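Local coordinates for aminotransferase, class III (Thermomicrobium roseum, PDB 6IO1), which catalyses (S)-enantioselective omega-transamination as a thermostable enzyme dependent on pyridoxal 5'-phosphate, at the interface of chains A and B. Residues are numbered along the deposited sequence; one frame, centred on the assembly and turned at random. Chains: chain A/B, Aminotransferase, class III.

The interface of chains A and B. Residues chain A 11, 14-15, 18, 36; chain B 95, 98-99, 102.
A:Lys14 and B:Ile98 meet where the N-terminal helix 8-18 of one subunit packs on helix 95-107 of the other, a helix-on-helix contact in the two-fold dimer of this class-III, pyridoxal-phosphate-dependent aminotransferase. The same contact recurs with the chains exchanged. B:Ile98 pushes its side chain into the flank of helix 8-18. CG1 anti to the carbonyl carbon (chi1 -62°) aims CG2, which is anti to the backbone N, at A:Lys14, and the arm CG1-CD1 at A:Asp15 and A:Val36. CG2 presses on A:Lys14 CB at 3.5 Å, a tight carbon contact, and lies equally near the backbone carbonyl A:Leu11 O. A:Asp15 crosses the isoleucine at about a right angle, its carboxylate oxygen OD1 3.4 Å from B:Ile98 CG1; this is contact without a hydrogen bond. At the end of the arm, B:Ile98 CD1 and A:Val36 CG2 come tip to tip, 3.8 Å apart, a light contact that brings strand 35-41 to the edge of the patch, where A:Val36 CG1 also nears B:Pro95 CD.

Beyond CB, A:Lys14 leaves the isoleucine and runs out extended to B:Glu99, one residue further along the partner helix. The glutamate chain bends at chi2 (-74°), bringing its carboxylate round to the lysine amine. A:Lys14 NZ donates to B:Glu99 OE1 at 2.8 Å in a salt bridge, arriving on the syn side and 18° out of the carboxylate plane; the bond to OE2 is weak. A:Leu11 CD2 packs near that second oxygen, giving the carboxylate an apolar neighbour. An alanine in place of B:Glu99 would probably leave the A:Lys14 amine without its opposite charge and its acceptor, and the outer lysine chain freer to swing. One turn on, B:Ala102 lies against one face of the A:His18 imidazole, displaced toward the ring carbon CD2, with the alanine CA 3.6 Å from CD2.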
# COMPACT_ATOMS: atom_id res chain seq x y z
N LEU A 11 -14.82 23.68 -2.18
CA LEU A 11 -14.04 22.47 -2.38
C LEU A 11 -12.75 22.77 -3.14
O LEU A 11 -11.68 22.24 -2.80
CB LEU A 11 -14.87 21.43 -3.12
CG LEU A 11 -16.03 20.84 -2.31
CD1 LEU A 11 -16.99 20.07 -3.21
CD2 LEU A 11 -15.51 19.97 -1.19
N LYS A 14 -10.31 24.55 -0.71
CA LYS A 14 -9.75 23.63 0.26
C LYS A 14 -8.75 22.68 -0.39
O LYS A 14 -7.70 22.37 0.19
CB LYS A 14 -10.86 22.84 0.95
CG LYS A 14 -11.70 23.64 1.93
CD LYS A 14 -12.85 22.79 2.45
CE LYS A 14 -13.46 23.38 3.71
NZ LYS A 14 -14.74 22.70 4.07
N ASP A 15 -9.06 22.20 -1.60
CA ASP A 15 -8.15 21.30 -2.30
C ASP A 15 -6.83 21.99 -2.62
O ASP A 15 -5.75 21.42 -2.40
CB ASP A 15 -8.81 20.78 -3.58
CG ASP A 15 -8.00 19.69 -4.25
OD1 ASP A 15 -8.17 18.51 -3.88
OD2 ASP A 15 -7.19 20.01 -5.14
N HIS A 18 -4.83 22.44 0.73
CA HIS A 18 -4.41 21.34 1.59
C HIS A 18 -4.13 20.01 0.91
O HIS A 18 -3.64 19.10 1.59
CB HIS A 18 -5.47 21.10 2.69
CG HIS A 18 -5.84 22.34 3.45
ND1 HIS A 18 -4.96 22.99 4.28
CD2 HIS A 18 -7.00 23.03 3.50
CE1 HIS A 18 -5.57 24.04 4.82
NE2 HIS A 18 -6.81 24.09 4.36
N VAL A 36 -13.42 18.20 -9.29
CA VAL A 36 -13.98 17.54 -8.12
C VAL A 36 -15.18 16.71 -8.57
O VAL A 36 -16.21 17.25 -8.97
CB VAL A 36 -14.39 18.56 -7.05
CG1 VAL A 36 -14.92 17.84 -5.81
CG2 VAL A 36 -13.22 19.45 -6.69
N PRO B 95 -15.06 14.97 -2.72
CA PRO B 95 -15.32 15.84 -1.55
C PRO B 95 -14.78 15.26 -0.25
O PRO B 95 -14.20 16.01 0.55
CB PRO B 95 -16.85 15.95 -1.53
CG PRO B 95 -17.23 15.81 -2.96
CD PRO B 95 -16.27 14.80 -3.54
N ILE B 98 -10.99 15.94 0.06
CA ILE B 98 -10.68 17.35 0.28
C ILE B 98 -11.00 17.75 1.71
O ILE B 98 -10.20 18.43 2.39
CB ILE B 98 -11.44 18.21 -0.74
CG1 ILE B 98 -11.01 17.87 -2.17
CG2 ILE B 98 -11.23 19.68 -0.45
CD1 ILE B 98 -11.85 18.54 -3.23
N GLU B 99 -12.17 17.35 2.20
CA GLU B 99 -12.56 17.69 3.56
C GLU B 99 -11.62 17.06 4.58
O GLU B 99 -11.27 17.70 5.58
CB GLU B 99 -14.01 17.27 3.82
CG GLU B 99 -15.04 17.99 2.96
CD GLU B 99 -15.27 19.44 3.37
OE1 GLU B 99 -14.57 19.93 4.28
OE2 GLU B 99 -16.17 20.08 2.79
N ALA B 102 -8.38 19.14 4.67
CA ALA B 102 -8.54 20.38 5.43
C ALA B 102 -8.62 20.10 6.93
O ALA B 102 -8.00 20.80 7.75
CB ALA B 102 -9.78 21.14 4.95